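Local coordinates for protein Exo-beta-1,4-mannosidase (Rhizomucor miehei, PDB 4LYP) that probably cleaves terminal beta-1,4-linked mannose from the ends of mannosides as a family 5 glycoside hydrolase, and can also transfer sugars to acceptors, at residues L83-R97 / G386-S398. Sequence-based numbering, arbitrary orientation.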
loop_
_atom_site.group_PDB
_atom_site.type_symbol
_atom_site.label_atom_id
_atom_site.label_comp_id
_atom_site.label_asym_id
_atom_site.label_seq_id
_atom_site.Cartn_x
_atom_site.Cartn_y
_atom_site.Cartn_z
ATOM N N LEU A 83 7.494 16.319 8.345
ATOM C CA LEU A 83 6.501 17.298 7.948
ATOM C C LEU A 83 5.313 16.648 7.227
ATOM O O LEU A 83 4.172 17.007 7.454
ATOM C CB LEU A 83 7.164 18.358 7.057
ATOM C CG LEU A 83 6.227 19.413 6.471
ATOM C CD1 LEU A 83 5.419 20.194 7.473
ATOM C CD2 LEU A 83 7.001 20.310 5.496
ATOM N N GLU A 84 5.597 15.671 6.370
ATOM C CA GLU A 84 4.529 15.026 5.605
ATOM C C GLU A 84 3.657 14.190 6.542
ATOM O O GLU A 84 2.418 14.151 6.360
ATOM C CB GLU A 84 5.151 14.167 4.529
ATOM C CG GLU A 84 5.740 15.072 3.403
ATOM C CD GLU A 84 6.416 14.350 2.271
ATOM O OE1 GLU A 84 6.556 13.088 2.284
ATOM O OE2 GLU A 84 6.758 15.056 1.296
ATOM N N ILE A 85 4.241 13.522 7.543
ATOM C CA ILE A 85 3.422 12.836 8.570
ATOM C C ILE A 85 2.535 13.814 9.321
ATOM O O ILE A 85 1.355 13.572 9.523
ATOM C CB ILE A 85 4.306 12.008 9.578
ATOM C CG1 ILE A 85 5.173 10.983 8.897
ATOM C CG2 ILE A 85 3.381 11.356 10.593
ATOM C CD1 ILE A 85 4.423 9.977 8.084
ATOM N N LYS A 86 3.135 14.949 9.731
ATOM C CA LYS A 86 2.341 16.003 10.400
ATOM C C LYS A 86 1.225 16.488 9.484
ATOM O O LYS A 86 0.026 16.620 9.932
ATOM C CB LYS A 86 3.287 17.137 10.761
ATOM C CG LYS A 86 2.560 18.305 11.494
ATOM C CD LYS A 86 3.637 19.351 11.928
ATOM C CE LYS A 86 2.950 20.475 12.681
ATOM N NZ LYS A 86 2.229 21.432 11.837
ATOM N N GLN A 87 1.460 16.696 8.191
ATOM C CA GLN A 87 0.409 17.102 7.283
ATOM C C GLN A 87 -0.701 16.080 7.213
ATOM O O GLN A 87 -1.911 16.391 7.199
ATOM C CB GLN A 87 0.942 17.328 5.830
ATOM C CG GLN A 87 1.862 18.508 5.712
ATOM C CD GLN A 87 2.613 18.526 4.398
ATOM O OE1 GLN A 87 2.689 17.524 3.639
ATOM N NE2 GLN A 87 3.247 19.652 4.095
ATOM N N MET A 88 -0.325 14.795 7.165
ATOM C CA MET A 88 -1.323 13.741 7.101
ATOM C C MET A 88 -2.104 13.683 8.410
ATOM O O MET A 88 -3.345 13.518 8.380
ATOM C CB MET A 88 -0.653 12.395 6.730
ATOM C CG MET A 88 -0.290 12.361 5.268
ATOM S SD MET A 88 0.272 10.722 4.726
ATOM C CE MET A 88 1.898 10.614 5.519
ATOM N N ALA A 89 -1.485 13.892 9.537
ATOM C CA ALA A 89 -2.202 13.926 10.817
ATOM C C ALA A 89 -3.196 15.069 10.806
ATOM O O ALA A 89 -4.351 14.923 11.225
ATOM C CB ALA A 89 -1.239 14.109 11.963
ATOM N N GLU A 90 -2.816 16.227 10.225
ATOM C CA GLU A 90 -3.704 17.417 10.182
ATOM C C GLU A 90 -4.878 17.152 9.245
ATOM O O GLU A 90 -5.938 17.733 9.459
ATOM C CB GLU A 90 -2.879 18.665 9.795
ATOM C CG GLU A 90 -1.951 19.048 11.007
ATOM C CD GLU A 90 -0.894 20.058 10.654
ATOM O OE1 GLU A 90 -0.564 20.304 9.429
ATOM O OE2 GLU A 90 -0.270 20.519 11.629
ATOM N N MET A 91 -4.712 16.307 8.253
ATOM C CA MET A 91 -5.833 15.942 7.424
ATOM C C MET A 91 -6.639 14.757 7.956
ATOM O O MET A 91 -7.539 14.260 7.251
ATOM C CB MET A 91 -5.495 15.788 5.955
ATOM C CG MET A 91 -4.741 14.630 5.541
ATOM S SD MET A 91 -4.389 14.648 3.692
ATOM C CE MET A 91 -3.086 15.635 3.953
ATOM N N GLY A 92 -6.376 14.358 9.195
ATOM C CA GLY A 92 -7.224 13.381 9.838
ATOM C C GLY A 92 -6.802 11.930 9.618
ATOM O O GLY A 92 -7.599 11.022 9.907
ATOM N N ILE A 93 -5.616 11.666 9.059
ATOM C CA ILE A 93 -5.203 10.277 8.754
ATOM C C ILE A 93 -4.784 9.599 10.055
ATOM O O ILE A 93 -3.974 10.127 10.837
ATOM C CB ILE A 93 -4.117 10.294 7.648
ATOM C CG1 ILE A 93 -4.753 10.711 6.284
ATOM C CG2 ILE A 93 -3.251 9.047 7.643
ATOM C CD1 ILE A 93 -3.747 11.319 5.294
ATOM N N ASN A 94 -5.237 8.349 10.211
ATOM C CA ASN A 94 -4.854 7.534 11.366
ATOM C C ASN A 94 -4.074 6.267 10.968
ATOM O O ASN A 94 -3.707 5.489 11.871
ATOM C CB ASN A 94 -6.012 7.161 12.276
ATOM C CG ASN A 94 -6.908 6.092 11.688
ATOM O OD1 ASN A 94 -6.820 5.794 10.468
ATOM N ND2 ASN A 94 -7.820 5.564 12.472
ATOM N N ASN A 95 -3.817 6.027 9.683
ATOM C CA ASN A 95 -3.296 4.755 9.244
ATOM C C ASN A 95 -2.518 4.950 7.959
ATOM O O ASN A 95 -3.016 5.579 7.017
ATOM C CB ASN A 95 -4.480 3.756 8.981
ATOM C CG ASN A 95 -4.021 2.373 8.561
ATOM O OD1 ASN A 95 -4.044 2.047 7.360
ATOM N ND2 ASN A 95 -3.596 1.562 9.513
ATOM N N LEU A 96 -1.237 4.489 7.973
ATOM C CA LEU A 96 -0.423 4.527 6.743
ATOM C C LEU A 96 -0.088 3.093 6.334
ATOM O O LEU A 96 0.375 2.283 7.134
ATOM C CB LEU A 96 0.904 5.275 6.928
ATOM C CG LEU A 96 0.738 6.730 7.417
ATOM C CD1 LEU A 96 2.124 7.350 7.533
ATOM C CD2 LEU A 96 -0.131 7.576 6.455
ATOM N N ARG A 97 -0.353 2.809 5.056
ATOM C CA ARG A 97 0.153 1.578 4.413
ATOM C C ARG A 97 1.536 1.911 3.888
ATOM O O ARG A 97 1.686 2.839 3.091
ATOM C CB ARG A 97 -0.833 1.110 3.350
ATOM C CG ARG A 97 -0.354 -0.142 2.644
ATOM C CD ARG A 97 -1.509 -0.785 1.902
ATOM N NE ARG A 97 -1.060 -1.922 1.066
ATOM C CZ ARG A 97 -0.851 -1.905 -0.243
ATOM N NH1 ARG A 97 -0.859 -0.766 -0.922
ATOM N NH2 ARG A 97 -0.542 -3.046 -0.858
ATOM N N GLY A 386 -12.941 1.247 5.917
ATOM C CA GLY A 386 -12.246 2.486 5.517
ATOM C C GLY A 386 -11.396 2.212 4.289
ATOM O O GLY A 386 -11.673 1.341 3.475
ATOM N N SER A 387 -10.378 3.085 4.108
ATOM C CA SER A 387 -9.661 3.126 2.847
ATOM C C SER A 387 -8.290 3.780 3.039
ATOM O O SER A 387 -8.047 4.516 4.030
ATOM C CB SER A 387 -10.456 3.916 1.781
ATOM O OG SER A 387 -10.716 5.243 2.229
ATOM N N ASN A 388 -7.425 3.554 2.046
ATOM C CA ASN A 388 -6.117 4.224 1.988
ATOM C C ASN A 388 -5.975 4.733 0.568
ATOM O O ASN A 388 -5.739 3.943 -0.377
ATOM C CB ASN A 388 -4.929 3.309 2.308
ATOM C CG ASN A 388 -5.034 2.638 3.633
ATOM O OD1 ASN A 388 -5.863 1.753 3.840
ATOM N ND2 ASN A 388 -4.157 3.040 4.580
ATOM N N PHE A 389 -6.139 6.051 0.316
ATOM C CA PHE A 389 -5.927 6.563 -1.036
ATOM C C PHE A 389 -4.460 6.356 -1.435
ATOM O O PHE A 389 -3.548 6.331 -0.596
ATOM C CB PHE A 389 -6.342 8.035 -1.148
ATOM C CG PHE A 389 -5.496 8.977 -0.347
ATOM C CD1 PHE A 389 -4.371 9.580 -0.927
ATOM C CD2 PHE A 389 -5.783 9.316 0.959
ATOM C CE1 PHE A 389 -3.520 10.428 -0.204
ATOM C CE2 PHE A 389 -4.981 10.161 1.696
ATOM C CZ PHE A 389 -3.875 10.742 1.105
ATOM N N TRP A 390 -4.280 6.154 -2.756
ATOM C CA TRP A 390 -2.930 5.959 -3.329
ATOM C C TRP A 390 -2.645 7.170 -4.214
ATOM O O TRP A 390 -3.271 7.318 -5.240
ATOM C CB TRP A 390 -2.899 4.689 -4.146
ATOM C CG TRP A 390 -1.539 4.509 -4.770
ATOM C CD1 TRP A 390 -0.978 5.214 -5.849
ATOM C CD2 TRP A 390 -0.496 3.647 -4.273
ATOM N NE1 TRP A 390 0.318 4.831 -6.033
ATOM C CE2 TRP A 390 0.677 3.891 -5.074
ATOM C CE3 TRP A 390 -0.417 2.693 -3.223
ATOM C CZ2 TRP A 390 1.880 3.176 -4.888
ATOM C CZ3 TRP A 390 0.789 2.015 -3.020
ATOM C CH2 TRP A 390 1.923 2.257 -3.856
ATOM N N ALA A 391 -1.731 8.065 -3.753
ATOM C CA ALA A 391 -0.896 7.954 -2.558
ATOM C C ALA A 391 -0.515 9.411 -2.194
ATOM O O ALA A 391 -0.610 10.309 -3.016
ATOM C CB ALA A 391 0.355 7.116 -2.764
ATOM N N TYR A 392 -0.043 9.602 -0.975
ATOM C CA TYR A 392 0.292 10.956 -0.545
ATOM C C TYR A 392 1.661 11.359 -1.076
ATOM O O TYR A 392 2.643 10.702 -0.821
ATOM C CB TYR A 392 0.246 11.085 0.978
ATOM C CG TYR A 392 0.328 12.540 1.421
ATOM C CD1 TYR A 392 -0.611 13.471 0.962
ATOM C CD2 TYR A 392 1.337 12.988 2.263
ATOM C CE1 TYR A 392 -0.546 14.774 1.360
ATOM C CE2 TYR A 392 1.385 14.326 2.685
ATOM C CZ TYR A 392 0.423 15.209 2.197
ATOM O OH TYR A 392 0.465 16.544 2.540
ATOM N N GLY A 393 1.699 12.442 -1.837
ATOM C CA GLY A 393 2.958 13.002 -2.359
ATOM C C GLY A 393 3.571 14.034 -1.485
ATOM O O GLY A 393 4.780 14.263 -1.535
ATOM N N GLY A 394 2.781 14.731 -0.654
ATOM C CA GLY A 394 3.381 15.643 0.341
ATOM C C GLY A 394 4.046 16.820 -0.339
ATOM O O GLY A 394 3.456 17.542 -1.143
ATOM N N GLU A 395 5.302 17.043 0.045
ATOM C CA GLU A 395 6.146 18.138 -0.420
ATOM C C GLU A 395 6.842 17.769 -1.721
ATOM O O GLU A 395 7.455 18.645 -2.363
ATOM C CB GLU A 395 7.158 18.496 0.646
ATOM C CG GLU A 395 6.531 18.986 1.926
ATOM C CD GLU A 395 5.851 20.327 1.738
ATOM O OE1 GLU A 395 6.560 21.352 1.486
ATOM O OE2 GLU A 395 4.644 20.346 1.654
ATOM N N GLY A 396 6.853 16.505 -2.127
ATOM C CA GLY A 396 7.473 16.153 -3.411
ATOM C C GLY A 396 6.685 16.712 -4.567
ATOM O O GLY A 396 5.478 16.972 -4.444
ATOM N N ARG A 397 7.309 16.916 -5.741
ATOM C CA ARG A 397 6.624 17.392 -6.918
ATOM C C ARG A 397 7.250 16.733 -8.120
ATOM O O ARG A 397 8.517 16.571 -8.170
ATOM C CB ARG A 397 6.773 18.938 -7.089
ATOM C CG ARG A 397 6.088 19.738 -5.978
ATOM C CD ARG A 397 4.536 19.690 -6.104
ATOM N NE ARG A 397 3.875 20.559 -5.106
ATOM C CZ ARG A 397 3.692 20.251 -3.812
ATOM N NH1 ARG A 397 4.107 19.117 -3.304
ATOM N NH2 ARG A 397 2.957 21.041 -3.002
ATOM N N SER A 398 6.479 16.431 -9.147
ATOM C CA SER A 398 7.009 15.722 -10.307
ATOM C C SER A 398 7.934 16.584 -11.138
ATOM O O SER A 398 8.625 16.037 -12.031
ATOM C CB SER A 398 5.861 15.232 -11.134
ATOM O OG SER A 398 5.003 16.285 -11.526
HETATM O O HOH W 1 6.533 12.338 -0.381
HETATM O O HOH W 2 -5.162 -0.145 5.721
#
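Tyr-392 lies against Met-88 and Gln-87 in a buried packing contact of the TIM barrel, where helix 78-90 and strand 95-99 meet the barrel strand 386-394, with strand 53-61 between the two strands. The phenol ring is sandwiched: Met-88 CG sits over one face, 3.8 Å from the ring centroid as a CH-pi contact, while the backbone N of Gly-394 lies over the opposite face. With CG anti to the backbone N (chi1 -169°), Tyr-392 reaches across the helix, and the sulfurs of Met-88 and Met-91 both meet the ring obliquely as Met-aromatic contacts; flexible, polarisable thioethers suit such a flat partner. At the ring edge Tyr-392 OH donates to Gln-87 OE1 (2.7 Å), the amide standing almost perpendicular to the ring, and Gln-87 NE2 passes the chain on to Glu-395 OE2 at 2.9 Å. One amide, donor and acceptor at once, thus links phenol to carboxylate.

Beside it, the extended Glu-84 side chain receives Glu-395 N on OE2 (2.8 Å), from above the carboxylate plane, within the type II' turn 393-396. Gly-394, with positive phi and no side chain, leaves room for this carboxylate. Water joins Glu-84 OE1 to Gly-393 O, while Tyr-62 and Arg-80 also bind Glu-84.

Deeper in the barrel, Asn-388 ND2 gives a nearly straight bond (171°) to Asn-95 OD1, 3.0 Å away and in both amide planes, although those planes are 66° apart; a water bridges the two OD1 atoms, and Thr-144 also holds Asn-95. Arg-97 NH1 approaches the Trp-390 ring edge but is salt-bridged to Glu-337, with NH2 bonded to Asn-237.

Apolar packing of the ring is therefore combined with shared polar groups: Glu-84, gripped by a cation, a phenol, a backbone N-H and water, is probably kept ionised despite its burial.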